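Local coordinates for DUF2787 domain-containing protein (Vibrio cholerae, PDB 2V1L) that is of unknown function but is encoded on a pathogenicity island and shares structural homology with the human p32 protein, at residues Ala106-Asn111 against Asn116-Glu121; Ser128-Tyr133 against Glu137-Ile142. All coordinates share one frame; numbering follows the deposited sequence.

Contact 1: residues Ala106-Asn111 against Asn116-Glu121; sequences AYHGWN and NRDARE
Asn116 OD1 is gripped by two backbone N-H groups of the first helical turn, while the same amide, through ND2, meets the CB of Asn111 across the contact at 4.0 Å. Both grips are weak: Ala119 N approaches OD1 almost straight, at 3.3 Å with an N-H...O angle of 167°, whereas Asp118 N lies nearer, at 3.0 Å, but is strongly bent, at 122°. Asn116 can do this because its CG stands anti to the backbone N (chi1 -177°), which folds the amide back over the start of helix 117-135. ND2 is left to face the other way, and a weak hydrogen bond to Pro112 O helps to fix the flip of the amide.

The second point of touch lies one step into the helix. Asp118 OD2 comes to the edge of the His108 imidazole, in the plane of the ring, and its closest partner there is a carbon, CE1, at 3.3 Å. His108 ND1 is farther from OD2, at 3.7 Å, so the pair is an edge contact without a hydrogen bond. The carboxylate stands nearly upright to the ring plane. A negative charge so close would probably favour a protonated imidazole, though His108 is partly exposed and solvent should soften the effect.

The side chains of Asn111, Asn116 and Ala119 all touch Phe103 of strand 102-105. The whole illustrates an asparagine N-cap: a helix start at the protein surface, set beside the loop that joins two antiparallel strands, 102-105 and 111-112.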
ATOM      1  N   ALA A 106      -0.865  -7.100  13.015  1.00 27.81           N
ATOM      2  CA  ALA A 106      -1.099  -7.065  14.455  1.00 30.15           C
ATOM      3  C   ALA A 106      -0.915  -8.445  15.102  1.00 31.78           C
ATOM      4  O   ALA A 106      -0.473  -8.534  16.248  1.00 33.18           O
ATOM      5  CB  ALA A 106      -2.468  -6.460  14.783  1.00 29.46           C
ATOM      6  N   TYR A 107      -1.178  -9.512  14.332  1.00 32.67           N
ATOM      7  CA  TYR A 107      -0.930 -10.882  14.763  1.00 33.45           C
ATOM      8  C   TYR A 107       0.469 -11.427  14.546  1.00 33.36           C
ATOM      9  O   TYR A 107       0.997 -12.102  15.424  1.00 33.39           O
ATOM     10  CB  TYR A 107      -1.911 -11.838  14.081  1.00 35.02           C
ATOM     11  CG  TYR A 107      -3.333 -11.357  14.133  1.00 36.75           C
ATOM     12  CD1 TYR A 107      -4.001 -11.229  15.351  1.00 38.04           C
ATOM     13  CD2 TYR A 107      -3.999 -11.017  12.970  1.00 38.31           C
ATOM     14  CE1 TYR A 107      -5.320 -10.781  15.390  1.00 39.97           C
ATOM     15  CE2 TYR A 107      -5.310 -10.575  12.999  1.00 39.72           C
ATOM     16  CZ  TYR A 107      -5.960 -10.461  14.201  1.00 38.69           C
ATOM     17  OH  TYR A 107      -7.263 -10.020  14.206  1.00 40.70           O
ATOM     18  N   HIS A 108       1.041 -11.185  13.365  1.00 33.19           N
ATOM     19  CA  HIS A 108       2.348 -11.727  12.986  1.00 32.78           C
ATOM     20  C   HIS A 108       3.490 -10.974  13.627  1.00 32.99           C
ATOM     21  O   HIS A 108       4.608 -11.489  13.655  1.00 33.34           O
ATOM     22  CB  HIS A 108       2.583 -11.660  11.478  1.00 32.70           C
ATOM     23  CG  HIS A 108       1.616 -12.456  10.657  1.00 33.09           C
ATOM     24  ND1 HIS A 108       1.935 -13.687  10.119  1.00 33.98           N
ATOM     25  CD2 HIS A 108       0.356 -12.183  10.247  1.00 31.51           C
ATOM     26  CE1 HIS A 108       0.905 -14.143   9.430  1.00 33.31           C
ATOM     27  NE2 HIS A 108      -0.065 -13.248   9.486  1.00 34.54           N
ATOM     28  N   GLY A 109       3.232  -9.757  14.109  1.00 33.18           N
ATOM     29  CA  GLY A 109       4.317  -8.821  14.452  1.00 33.07           C
ATOM     30  C   GLY A 109       5.197  -8.531  13.227  1.00 33.70           C
ATOM     31  O   GLY A 109       4.715  -8.586  12.084  1.00 31.79           O
ATOM     32  N   TRP A 110       6.478  -8.228  13.473  1.00 35.11           N
ATOM     33  CA  TRP A 110       7.513  -7.996  12.441  1.00 36.87           C
ATOM     34  C   TRP A 110       8.227  -9.262  12.034  1.00 38.04           C
ATOM     35  O   TRP A 110       8.752  -9.985  12.894  1.00 37.32           O
ATOM     36  CB  TRP A 110       8.612  -7.116  12.997  1.00 37.55           C
ATOM     37  CG  TRP A 110       8.092  -5.918  13.549  1.00 39.19           C
ATOM     38  CD1 TRP A 110       7.820  -5.643  14.867  1.00 40.12           C
ATOM     39  CD2 TRP A 110       7.705  -4.797  12.810  1.00 37.21           C
ATOM     40  NE1 TRP A 110       7.293  -4.391  14.967  1.00 40.85           N
ATOM     41  CE2 TRP A 110       7.214  -3.860  13.706  1.00 37.96           C
ATOM     42  CE3 TRP A 110       7.727  -4.493  11.455  1.00 38.83           C
ATOM     43  CZ2 TRP A 110       6.773  -2.649  13.299  1.00 40.04           C
ATOM     44  CZ3 TRP A 110       7.293  -3.303  11.053  1.00 39.11           C
ATOM     45  CH2 TRP A 110       6.808  -2.389  11.949  1.00 40.43           C
ATOM     46  N   ASN A 111       8.300  -9.485  10.724  1.00 39.29           N
ATOM     47  CA  ASN A 111       9.027 -10.613  10.145  1.00 40.91           C
ATOM     48  C   ASN A 111       9.626 -10.221   8.792  1.00 41.57           C
ATOM     49  O   ASN A 111       9.110  -9.341   8.112  1.00 41.66           O
ATOM     50  CB  ASN A 111       8.142 -11.853  10.025  1.00 41.28           C
ATOM     51  CG  ASN A 111       7.947 -12.566  11.360  1.00 42.97           C
ATOM     52  OD1 ASN A 111       8.899 -13.116  11.937  1.00 46.08           O
ATOM     53  ND2 ASN A 111       6.718 -12.552  11.861  1.00 43.38           N
ATOM     54  N   ASN A 116       9.944 -15.646   2.646  1.00 44.32           N
ATOM     55  CA  ASN A 116       8.926 -15.870   3.655  1.00 43.60           C
ATOM     56  C   ASN A 116       7.529 -16.018   3.039  1.00 43.44           C
ATOM     57  O   ASN A 116       7.077 -15.169   2.267  1.00 42.74           O
ATOM     58  CB  ASN A 116       8.996 -14.742   4.700  1.00 43.53           C
ATOM     59  CG  ASN A 116       8.027 -14.930   5.838  1.00 42.56           C
ATOM     60  OD1 ASN A 116       6.931 -15.434   5.648  1.00 41.04           O
ATOM     61  ND2 ASN A 116       8.417 -14.489   7.028  1.00 41.18           N
ATOM     62  N   ARG A 117       6.859 -17.103   3.418  1.00 43.19           N
ATOM     63  CA  ARG A 117       5.641 -17.576   2.771  1.00 43.30           C
ATOM     64  C   ARG A 117       4.356 -16.947   3.334  1.00 41.70           C
ATOM     65  O   ARG A 117       3.370 -16.807   2.606  1.00 41.55           O
ATOM     66  CB  ARG A 117       5.582 -19.106   2.871  1.00 43.43           C
ATOM     67  CG  ARG A 117       4.435 -19.774   2.150  1.00 44.43           C
ATOM     68  CD  ARG A 117       4.633 -21.294   2.086  1.00 46.42           C
ATOM     69  NE  ARG A 117       4.897 -21.926   3.392  1.00 51.41           N
ATOM     70  CZ  ARG A 117       4.009 -22.008   4.387  1.00 52.26           C
ATOM     71  NH1 ARG A 117       2.808 -21.464   4.250  1.00 52.29           N
ATOM     72  NH2 ARG A 117       4.325 -22.616   5.525  1.00 53.50           N
ATOM     73  N   ASP A 118       4.359 -16.600   4.625  1.00 39.91           N
ATOM     74  CA  ASP A 118       3.263 -15.827   5.204  1.00 38.22           C
ATOM     75  C   ASP A 118       3.174 -14.444   4.562  1.00 36.86           C
ATOM     76  O   ASP A 118       2.069 -13.965   4.269  1.00 36.54           O
ATOM     77  CB  ASP A 118       3.359 -15.751   6.739  1.00 38.74           C
ATOM     78  CG  ASP A 118       2.879 -17.041   7.428  1.00 40.64           C
ATOM     79  OD1 ASP A 118       3.176 -18.124   6.893  1.00 41.44           O
ATOM     80  OD2 ASP A 118       2.189 -16.985   8.489  1.00 43.54           O
ATOM     81  N   ALA A 119       4.337 -13.838   4.298  1.00 34.49           N
ATOM     82  CA  ALA A 119       4.435 -12.537   3.650  1.00 32.85           C
ATOM     83  C   ALA A 119       3.802 -12.554   2.269  1.00 32.23           C
ATOM     84  O   ALA A 119       3.056 -11.636   1.908  1.00 30.89           O
ATOM     85  CB  ALA A 119       5.896 -12.078   3.542  1.00 32.73           C
ATOM     86  N   ARG A 120       4.107 -13.601   1.512  1.00 30.61           N
ATOM     87  CA  ARG A 120       3.710 -13.697   0.114  1.00 30.89           C
ATOM     88  C   ARG A 120       2.182 -13.789  -0.010  1.00 29.87           C
ATOM     89  O   ARG A 120       1.584 -13.003  -0.739  1.00 30.36           O
ATOM     90  CB  ARG A 120       4.413 -14.888  -0.561  1.00 31.31           C
ATOM     91  CG  ARG A 120       4.188 -14.976  -2.049  1.00 34.48           C
ATOM     92  CD  ARG A 120       4.819 -16.230  -2.634  1.00 40.57           C
ATOM     93  NE  ARG A 120       4.856 -16.146  -4.094  1.00 41.95           N
ATOM     94  CZ  ARG A 120       3.961 -16.698  -4.899  1.00 42.47           C
ATOM     95  NH1 ARG A 120       2.955 -17.402  -4.395  1.00 44.49           N
ATOM     96  NH2 ARG A 120       4.077 -16.550  -6.210  1.00 43.47           N
ATOM     97  N   GLU A 121       1.575 -14.713   0.735  1.00 28.63           N
ATOM     98  CA  GLU A 121       0.130 -14.960   0.703  1.00 28.23           C
ATOM     99  C   GLU A 121      -0.651 -13.762   1.251  1.00 26.55           C
ATOM    100  O   GLU A 121      -1.653 -13.331   0.669  1.00 24.98           O
ATOM    101  CB  GLU A 121      -0.208 -16.225   1.493  1.00 28.31           C
ATOM    102  CG  GLU A 121      -1.732 -16.543   1.596  1.00 33.65           C
ATOM    103  CD  GLU A 121      -2.344 -17.125   0.295  1.00 41.20           C
ATOM    104  OE1 GLU A 121      -1.580 -17.684  -0.536  1.00 42.40           O
ATOM    105  OE2 GLU A 121      -3.587 -17.012   0.107  1.00 41.91           O
TER

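Contact 2: residues Ser128-Tyr133 against Glu137-Ile142; sequences SNFLAY and EAFDDI
Phe130 opens the contact on a helix that ends in a Schellman motif, the classic way of turning a chain out of a helix. With CG anti to its backbone N (chi1 177°), its ring stands out from the helix, leaning slightly toward the C-terminal end, and CE1 meets Phe139 CE2 at 3.7 Å. The two rings touch rim to rim, their planes 45° apart, neither lying over the other. Phe130 also touches Phe17 and Leu20 of helix 15-29 and Val60 and Ile62 of strand 60-66, which places this end of the contact in the core between helices and sheet.

One turn later, Tyr133 touches mainly through CB, which sits 3.8 Å from Phe139 CE2, so Phe139 fits against both helix residues; Phe139 CZ approaches the Tyr133 ring obliquely. The phenol itself leads away, with Asn129 O over one face, toward the rim, and meets Phe57 edge-to-face.

The backbone of Tyr133 completes the motif. Glu137, with positive phi, is the C-prime residue that reverses the chain, and its N bonds back to Val134 O. The following residue then caps the carbonyl of Tyr133: Ala138 N donates to Tyr133 O over 2.8 Å at an N-H...O angle of 163°.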
ATOM      1  N   SER A 128      -4.949  -7.945  -4.102  1.00 19.95           N
ATOM      2  CA  SER A 128      -6.191  -8.328  -4.815  1.00 21.53           C
ATOM      3  C   SER A 128      -7.429  -7.563  -4.265  1.00 20.78           C
ATOM      4  O   SER A 128      -8.266  -7.020  -5.007  1.00 20.52           O
ATOM      5  CB  SER A 128      -6.355  -9.870  -4.682  1.00 22.18           C
ATOM      6  OG  SER A 128      -7.703 -10.282  -4.886  1.00 27.26           O
ATOM      7  N   ASN A 129      -7.511  -7.472  -2.947  1.00 20.27           N
ATOM      8  CA  ASN A 129      -8.533  -6.655  -2.286  1.00 19.95           C
ATOM      9  C   ASN A 129      -8.398  -5.171  -2.657  1.00 19.40           C
ATOM     10  O   ASN A 129      -9.337  -4.544  -3.148  1.00 19.40           O
ATOM     11  CB  ASN A 129      -8.429  -6.842  -0.764  1.00 19.10           C
ATOM     12  CG  ASN A 129      -8.981  -8.185  -0.284  1.00 21.45           C
ATOM     13  OD1 ASN A 129      -8.866  -8.524   0.899  1.00 22.58           O
ATOM     14  ND2 ASN A 129      -9.591  -8.944  -1.186  1.00 16.23           N
ATOM     15  N   PHE A 130      -7.230  -4.599  -2.418  1.00 19.82           N
ATOM     16  CA  PHE A 130      -6.984  -3.172  -2.700  1.00 19.89           C
ATOM     17  C   PHE A 130      -7.299  -2.791  -4.147  1.00 20.20           C
ATOM     18  O   PHE A 130      -7.950  -1.782  -4.399  1.00 19.64           O
ATOM     19  CB  PHE A 130      -5.544  -2.808  -2.362  1.00 19.67           C
ATOM     20  CG  PHE A 130      -5.178  -1.376  -2.678  1.00 19.68           C
ATOM     21  CD1 PHE A 130      -5.674  -0.330  -1.909  1.00 16.35           C
ATOM     22  CD2 PHE A 130      -4.288  -1.092  -3.711  1.00 20.30           C
ATOM     23  CE1 PHE A 130      -5.310   1.012  -2.198  1.00 20.20           C
ATOM     24  CE2 PHE A 130      -3.904   0.241  -3.992  1.00 19.90           C
ATOM     25  CZ  PHE A 130      -4.417   1.286  -3.229  1.00 19.24           C
ATOM     26  N   LEU A 131      -6.835  -3.597  -5.088  1.00 19.39           N
ATOM     27  CA  LEU A 131      -7.155  -3.379  -6.513  1.00 20.23           C
ATOM     28  C   LEU A 131      -8.656  -3.445  -6.841  1.00 19.81           C
ATOM     29  O   LEU A 131      -9.145  -2.622  -7.619  1.00 19.52           O
ATOM     30  CB  LEU A 131      -6.336  -4.307  -7.445  1.00 20.40           C
ATOM     31  CG  LEU A 131      -4.835  -3.977  -7.448  1.00 21.98           C
ATOM     32  CD1 LEU A 131      -4.030  -5.000  -8.242  1.00 22.93           C
ATOM     33  CD2 LEU A 131      -4.560  -2.524  -7.944  1.00 24.82           C
ATOM     34  N   ALA A 132      -9.384  -4.369  -6.212  1.00 19.78           N
ATOM     35  CA  ALA A 132     -10.850  -4.369  -6.310  1.00 20.48           C
ATOM     36  C   ALA A 132     -11.487  -3.069  -5.802  1.00 20.82           C
ATOM     37  O   ALA A 132     -12.400  -2.519  -6.444  1.00 21.46           O
ATOM     38  CB  ALA A 132     -11.460  -5.579  -5.622  1.00 19.32           C
ATOM     39  N   TYR A 133     -11.014  -2.591  -4.659  1.00 20.53           N
ATOM     40  CA  TYR A 133     -11.520  -1.368  -4.020  1.00 21.34           C
ATOM     41  C   TYR A 133     -11.296  -0.161  -4.908  1.00 22.10           C
ATOM     42  O   TYR A 133     -12.202   0.616  -5.128  1.00 23.13           O
ATOM     43  CB  TYR A 133     -10.774  -1.092  -2.698  1.00 20.93           C
ATOM     44  CG  TYR A 133     -10.908  -2.177  -1.652  1.00 22.83           C
ATOM     45  CD1 TYR A 133     -11.925  -3.116  -1.716  1.00 22.04           C
ATOM     46  CD2 TYR A 133      -9.979  -2.261  -0.581  1.00 24.46           C
ATOM     47  CE1 TYR A 133     -12.047  -4.118  -0.753  1.00 24.94           C
ATOM     48  CE2 TYR A 133     -10.093  -3.256   0.393  1.00 22.12           C
ATOM     49  CZ  TYR A 133     -11.116  -4.169   0.295  1.00 24.28           C
ATOM     50  OH  TYR A 133     -11.215  -5.157   1.233  1.00 26.16           O
ATOM     51  N   GLU A 137     -13.884   2.349  -7.131  1.00 29.48           N
ATOM     52  CA  GLU A 137     -13.923   3.693  -6.523  1.00 31.72           C
ATOM     53  C   GLU A 137     -14.369   3.701  -5.053  1.00 31.60           C
ATOM     54  O   GLU A 137     -15.237   4.496  -4.649  1.00 31.60           O
ATOM     55  CB  GLU A 137     -14.751   4.661  -7.417  1.00 32.18           C
ATOM     56  CG  GLU A 137     -13.968   5.045  -8.693  1.00 33.98           C
ATOM     57  CD  GLU A 137     -14.827   5.513  -9.853  1.00 35.74           C
ATOM     58  OE1 GLU A 137     -15.740   6.361  -9.649  1.00 40.08           O
ATOM     59  OE2 GLU A 137     -14.565   5.045 -10.993  1.00 41.74           O
ATOM     60  N   ALA A 138     -13.775   2.809  -4.253  1.00 30.80           N
ATOM     61  CA  ALA A 138     -14.077   2.749  -2.834  1.00 30.96           C
ATOM     62  C   ALA A 138     -13.559   3.986  -2.098  1.00 31.29           C
ATOM     63  O   ALA A 138     -14.065   4.346  -1.045  1.00 31.11           O
ATOM     64  CB  ALA A 138     -13.483   1.500  -2.230  1.00 30.88           C
ATOM     65  N   PHE A 139     -12.546   4.624  -2.653  1.00 32.39           N
ATOM     66  CA  PHE A 139     -11.920   5.764  -2.005  1.00 34.08           C
ATOM     67  C   PHE A 139     -12.339   7.083  -2.665  1.00 35.57           C
ATOM     68  O   PHE A 139     -11.853   7.404  -3.744  1.00 35.85           O
ATOM     69  CB  PHE A 139     -10.388   5.626  -2.062  1.00 32.89           C
ATOM     70  CG  PHE A 139      -9.861   4.319  -1.509  1.00 32.47           C
ATOM     71  CD1 PHE A 139      -9.854   4.075  -0.141  1.00 30.17           C
ATOM     72  CD2 PHE A 139      -9.358   3.333  -2.374  1.00 31.59           C
ATOM     73  CE1 PHE A 139      -9.366   2.848   0.379  1.00 30.76           C
ATOM     74  CE2 PHE A 139      -8.853   2.114  -1.865  1.00 30.69           C
ATOM     75  CZ  PHE A 139      -8.861   1.876  -0.496  1.00 29.98           C
ATOM     76  N   ASP A 140     -13.200   7.853  -1.994  1.00 37.94           N
ATOM     77  CA  ASP A 140     -13.570   9.215  -2.441  1.00 40.45           C
ATOM     78  C   ASP A 140     -12.482  10.299  -2.296  1.00 41.98           C
ATOM     79  O   ASP A 140     -12.735  11.466  -2.606  1.00 43.03           O
ATOM     80  CB  ASP A 140     -14.873   9.684  -1.769  1.00 40.61           C
ATOM     81  CG  ASP A 140     -14.959   9.311  -0.287  1.00 42.70           C
ATOM     82  OD1 ASP A 140     -14.357   8.299   0.106  1.00 46.69           O
ATOM     83  OD2 ASP A 140     -15.656  10.007   0.486  1.00 41.78           O
ATOM     84  N   ASP A 141     -11.278   9.921  -1.848  1.00 42.91           N
ATOM     85  CA  ASP A 141     -10.215  10.875  -1.502  1.00 43.73           C
ATOM     86  C   ASP A 141      -8.848  10.254  -1.767  1.00 44.17           C
ATOM     87  O   ASP A 141      -8.314   9.540  -0.919  1.00 44.50           O
ATOM     88  CB  ASP A 141     -10.369  11.265  -0.012  1.00 44.32           C
ATOM     89  CG  ASP A 141      -9.317  12.287   0.493  1.00 45.35           C
ATOM     90  OD1 ASP A 141      -8.330  12.619  -0.214  1.00 45.93           O
ATOM     91  OD2 ASP A 141      -9.489  12.736   1.658  1.00 46.79           O
ATOM     92  N   ILE A 142      -8.284  10.511  -2.941  1.00 44.69           N
ATOM     93  CA  ILE A 142      -6.933  10.035  -3.272  1.00 45.33           C
ATOM     94  C   ILE A 142      -5.997  11.220  -3.502  1.00 46.36           C
ATOM     95  O   ILE A 142      -6.194  12.001  -4.440  1.00 46.84           O
ATOM     96  CB  ILE A 142      -6.919   9.140  -4.529  1.00 45.14           C
ATOM     97  CG1 ILE A 142      -7.851   7.935  -4.360  1.00 45.23           C
ATOM     98  CG2 ILE A 142      -5.503   8.699  -4.847  1.00 45.33           C
ATOM     99  CD1 ILE A 142      -7.879   7.005  -5.559  1.00 45.21           C
TER

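Overall arrangement
The two contacts illustrate how one helix is finished differently at its two ends. Both use helix 117-135, contact 1 at its beginning and contact 2 close to its end, with centres about 23 Å apart and no touch between them. Contact 1 is a surface contact, polar and sparse, in which none of the touching residues is buried; its hydrogen bonds are weak, and none joins the two segments. Contact 2 is partly buried and larger, 208 Å² against 120 Å², and joins aromatic packing to a sound backbone bond across the segments. One sets the helix beside a strand-connecting loop; the other leads it into strand 141-144 of the antiparallel sheet.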